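Local coordinates for TTHB210-like domain-containing protein (Thermus thermophilus, PDB 3VG8), which is of unknown function but is controlled by the sigma-E/anti-sigma-E regulatory system and assembles into a novel homodecamer, at the interface of chains A and B and the interface of chains A and C. Sequence-based numbering; all coordinates share one arbitrary frame. Chains: chain A/B/C, Hypothetical Protein TTHB210.

Contact 1: the interface of chains A and B. Residues chain A 60-62; chain B 79-82.
With chi1 of B:Asn80 at -65°, its CG lies beside the backbone N and anti to the carbonyl carbon, and the carboxamide is thereby carried across to chain A, where its oxygen OD1 meets the backbone N of A:Asp62. That hydrogen bond is short, 2.6 Å from N of A:Asp62 to OD1 of B:Asn80, and the N-H points almost straight down the C=O axis of the amide. Where strand 60-61 ends and A:Asp62 turns to positive phi, 58°, the B:Asn80 side chain supplies the partner of its backbone N. The regular part of the contact is an antiparallel beta bridge between A:Tyr60 and the engineered selenomethionine B:Met81, whose natural counterpart is leucine. N of B:Met81 donates to O of A:Tyr60 at 2.7 Å, and N of A:Tyr60 returns a bond to O of B:Met81 at 2.9 Å. Around the bridge the side chains pack on two flanks. CB of A:Tyr60 meets CB of B:Met81 at 3.8 Å, and the ring carbon CD2 comes up to that same CB; the rest of the selenomethionine runs on extended. On the other flank, CG2 of A:Val61 touches the end of B:Ile82, its CD1, at 4.0 Å, while CG1 of A:Val61 lies near OD1 of B:Asn80. The pairing illustrates how two copies can be joined edge to edge: the short strand 60-61, which follows helix 51-55, adds to strand 78-84 of the neighbour, and the two-fold symmetry of the whole interface repeats the pairing with the chains exchanged.

Contact 2: the interface of chains A and C. Residues chain A 22, 34, 36; chain C 13-16, 18.
The amide nitrogen ND2 of C:Asn13 lies over one face of the A:Tyr36 ring, displaced toward the rim at the hydroxyl end, 3.3 Å from CZ. The approach is polar group against aromatic surface, not a hydrogen bond. The amide plane is turned 76° to the ring, nearly upright on it, and the carbonyl oxygen OD1 of C:Asn13 also comes near, 3.6 Å from CE1 of A:Tyr36. Next to this pair, C:Ile15 lies across one face of the A:Tyr22 ring. Its CG1, placed beside its own backbone N by a chi1 of -76°, sits over that face 3.8 Å from CG of A:Tyr22, again toward the rim. CG2 of C:Ile15 meets CB of A:Tyr22, whereas the terminal CD1 reaches toward the phenol oxygen OH of A:Tyr36 at 4.1 Å. Within chain A the tyrosines brace each other, CD2 of A:Tyr36 lying at the edge of the A:Tyr22 ring and in its plane. Replacing A:Tyr36 by an alanine would probably leave the C:Asn13 amide without the aromatic face it rests on, and deprive both CD1 of C:Ile15 and the A:Tyr22 ring edge of a neighbour. Such a surface shows how strand side chains can receive a loop largely through packing, at least among the residues described: strands 20-22 and 33-37 of chain A offer the aromatic and aliphatic groups, and the segment around C:Ile15 lies against them in non-helical, non-strand conformation. At the far border the methyl CD1 of A:Leu34 abuts the ring carbon CD of C:Pro16 at 3.8 Å.

Contact 1: the interface of chains A and B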
loop_
_atom_site.group_PDB
_atom_site.type_symbol
_atom_site.label_atom_id
_atom_site.label_comp_id
_atom_site.label_asym_id
_atom_site.label_seq_id
_atom_site.Cartn_x
_atom_site.Cartn_y
_atom_site.Cartn_z
ATOM N N TYR A 60 -16.035 11.743 -21.974
ATOM C CA TYR A 60 -14.796 11.117 -22.404
ATOM C C TYR A 60 -13.670 11.930 -21.792
ATOM O O TYR A 60 -13.516 13.131 -22.094
ATOM C CB TYR A 60 -14.664 11.167 -23.928
ATOM C CG TYR A 60 -15.512 10.163 -24.649
ATOM C CD1 TYR A 60 -15.136 8.813 -24.701
ATOM C CD2 TYR A 60 -16.667 10.551 -25.308
ATOM C CE1 TYR A 60 -15.887 7.887 -25.396
ATOM C CE2 TYR A 60 -17.440 9.621 -26.022
ATOM C CZ TYR A 60 -17.036 8.291 -26.065
ATOM O OH TYR A 60 -17.738 7.384 -26.832
ATOM N N VAL A 61 -12.889 11.274 -20.943
ATOM C CA VAL A 61 -11.773 11.923 -20.277
ATOM C C VAL A 61 -10.497 11.121 -20.458
ATOM O O VAL A 61 -10.498 9.907 -20.272
ATOM C CB VAL A 61 -12.067 12.083 -18.767
ATOM C CG1 VAL A 61 -10.835 12.616 -18.036
ATOM C CG2 VAL A 61 -13.245 13.037 -18.578
ATOM N N ASP A 62 -9.417 11.791 -20.847
ATOM C CA ASP A 62 -8.128 11.116 -20.998
ATOM C C ASP A 62 -8.128 9.927 -21.984
ATOM O O ASP A 62 -7.677 8.838 -21.646
ATOM C CB ASP A 62 -7.658 10.647 -19.604
ATOM C CG ASP A 62 -6.227 10.122 -19.600
ATOM O OD1 ASP A 62 -5.363 10.726 -20.244
ATOM O OD2 ASP A 62 -5.959 9.110 -18.934
ATOM N N VAL B 79 -6.961 13.331 -25.155
ATOM C CA VAL B 79 -8.123 14.036 -25.624
ATOM C C VAL B 79 -9.273 13.882 -24.627
ATOM O O VAL B 79 -9.388 12.859 -23.967
ATOM C CB VAL B 79 -8.577 13.469 -27.007
ATOM C CG1 VAL B 79 -9.970 13.982 -27.346
ATOM C CG2 VAL B 79 -7.608 13.874 -28.076
ATOM N N ASN B 80 -10.102 14.913 -24.495
ATOM C CA ASN B 80 -11.285 14.825 -23.664
ATOM C C ASN B 80 -12.433 15.246 -24.558
ATOM O O ASN B 80 -12.251 16.003 -25.523
ATOM C CB ASN B 80 -11.285 15.798 -22.469
ATOM C CG ASN B 80 -10.188 15.514 -21.454
ATOM O OD1 ASN B 80 -9.870 14.367 -21.150
ATOM N ND2 ASN B 80 -9.624 16.586 -20.897
HETATM N N MSE B 81 -13.623 14.754 -24.260
HETATM C CA MSE B 81 -14.806 15.196 -25.012
HETATM C C MSE B 81 -15.835 15.311 -23.913
HETATM O O MSE B 81 -16.330 14.307 -23.389
HETATM C CB MSE B 81 -15.216 14.199 -26.093
HETATM C CG MSE B 81 -14.106 13.969 -27.117
HETATM SE SE MSE B 81 -14.755 12.823 -28.560
HETATM C CE MSE B 81 -13.077 12.238 -29.314
ATOM N N ILE B 82 -16.121 16.568 -23.570
ATOM C CA ILE B 82 -16.992 16.935 -22.460
ATOM C C ILE B 82 -18.319 17.556 -22.855
ATOM O O ILE B 82 -18.346 18.557 -23.562
ATOM C CB ILE B 82 -16.272 17.970 -21.554
ATOM C CG1 ILE B 82 -14.807 17.558 -21.323
ATOM C CG2 ILE B 82 -17.044 18.144 -20.239
ATOM C CD1 ILE B 82 -14.594 16.398 -20.354
#

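Contact 2: the interface of chains A and C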
loop_
_atom_site.group_PDB
_atom_site.type_symbol
_atom_site.label_atom_id
_atom_site.label_comp_id
_atom_site.label_asym_id
_atom_site.label_seq_id
_atom_site.Cartn_x
_atom_site.Cartn_y
_atom_site.Cartn_z
ATOM N N TYR A 22 -5.247 1.441 -38.759
ATOM C CA TYR A 22 -4.824 0.477 -37.754
ATOM C C TYR A 22 -5.530 0.901 -36.469
ATOM O O TYR A 22 -5.776 2.089 -36.257
ATOM C CB TYR A 22 -3.320 0.553 -37.520
ATOM C CG TYR A 22 -2.460 0.082 -38.664
ATOM C CD1 TYR A 22 -2.237 -1.286 -38.884
ATOM C CD2 TYR A 22 -1.818 1.001 -39.490
ATOM C CE1 TYR A 22 -1.389 -1.721 -39.891
ATOM C CE2 TYR A 22 -0.966 0.581 -40.504
ATOM C CZ TYR A 22 -0.752 -0.779 -40.697
ATOM O OH TYR A 22 0.122 -1.186 -41.672
ATOM N N LEU A 34 -5.169 4.894 -36.270
ATOM C CA LEU A 34 -4.054 5.605 -36.882
ATOM C C LEU A 34 -4.197 5.398 -38.391
ATOM O O LEU A 34 -4.310 4.272 -38.864
ATOM C CB LEU A 34 -2.702 5.070 -36.390
ATOM C CG LEU A 34 -2.457 5.209 -34.872
ATOM C CD1 LEU A 34 -0.985 4.900 -34.544
ATOM C CD2 LEU A 34 -2.799 6.632 -34.409
ATOM N N TYR A 36 -2.567 5.959 -42.117
ATOM C CA TYR A 36 -1.316 6.171 -42.835
ATOM C C TYR A 36 -1.559 6.285 -44.328
ATOM O O TYR A 36 -2.547 5.766 -44.840
ATOM C CB TYR A 36 -0.388 4.987 -42.599
ATOM C CG TYR A 36 0.132 4.862 -41.193
ATOM C CD1 TYR A 36 1.371 5.404 -40.845
ATOM C CD2 TYR A 36 -0.607 4.206 -40.204
ATOM C CE1 TYR A 36 1.866 5.301 -39.556
ATOM C CE2 TYR A 36 -0.112 4.098 -38.903
ATOM C CZ TYR A 36 1.130 4.648 -38.590
ATOM O OH TYR A 36 1.654 4.526 -37.316
ATOM N N ASN C 13 7.363 0.264 -39.145
ATOM C CA ASN C 13 6.108 0.791 -38.625
ATOM C C ASN C 13 5.599 -0.033 -37.445
ATOM O O ASN C 13 5.277 -1.213 -37.573
ATOM C CB ASN C 13 5.048 0.830 -39.726
ATOM C CG ASN C 13 4.233 2.108 -39.700
ATOM O OD1 ASN C 13 4.743 3.195 -39.993
ATOM N ND2 ASN C 13 2.959 1.986 -39.344
ATOM N N PHE C 14 5.523 0.618 -36.296
ATOM C CA PHE C 14 5.079 -0.001 -35.061
ATOM C C PHE C 14 3.810 0.732 -34.654
ATOM O O PHE C 14 3.800 1.954 -34.600
ATOM C CB PHE C 14 6.207 0.161 -34.031
ATOM C CG PHE C 14 5.870 -0.330 -32.647
ATOM C CD1 PHE C 14 5.170 0.480 -31.757
ATOM C CD2 PHE C 14 6.292 -1.589 -32.224
ATOM C CE1 PHE C 14 4.895 0.049 -30.463
ATOM C CE2 PHE C 14 6.022 -2.040 -30.923
ATOM C CZ PHE C 14 5.325 -1.224 -30.042
ATOM N N ILE C 15 2.728 -0.001 -34.402
ATOM C CA ILE C 15 1.466 0.631 -34.010
ATOM C C ILE C 15 1.144 0.360 -32.551
ATOM O O ILE C 15 1.034 -0.794 -32.137
ATOM C CB ILE C 15 0.270 0.140 -34.881
ATOM C CG1 ILE C 15 0.317 0.811 -36.251
ATOM C CG2 ILE C 15 -1.057 0.480 -34.207
ATOM C CD1 ILE C 15 1.535 0.460 -37.055
ATOM N N PRO C 16 0.973 1.430 -31.753
ATOM C CA PRO C 16 0.665 1.305 -30.328
ATOM C C PRO C 16 -0.489 0.362 -30.068
ATOM O O PRO C 16 -1.597 0.580 -30.548
ATOM C CB PRO C 16 0.350 2.744 -29.915
ATOM C CG PRO C 16 1.260 3.534 -30.819
ATOM C CD PRO C 16 1.068 2.850 -32.143
ATOM N N LEU C 18 -0.530 -2.721 -31.046
ATOM C CA LEU C 18 -0.479 -3.820 -32.004
ATOM C C LEU C 18 0.932 -4.311 -32.224
ATOM O O LEU C 18 1.157 -5.501 -32.340
ATOM C CB LEU C 18 -1.067 -3.401 -33.351
ATOM C CG LEU C 18 -2.581 -3.210 -33.412
ATOM C CD1 LEU C 18 -3.007 -3.038 -34.871
ATOM C CD2 LEU C 18 -3.260 -4.413 -32.813
#

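Contact 1 and contact 2 lie about 22 Å apart, measured between the centres of their C-alpha atoms, and share no residue of chain A. Contact 1 draws on strand 60-61 and the turn after it, contact 2 on strands 20-22 and 33-37, so one subunit meets two neighbours through separate surfaces. The interfaces also differ in kind: A with B is two-fold symmetric and continues strand pairing, whereas A with C is not an exact two-fold and sets strand side chains against a loop. Using two such distinct surfaces is consistent with the homodecamer, although these patches alone do not define its whole arrangement.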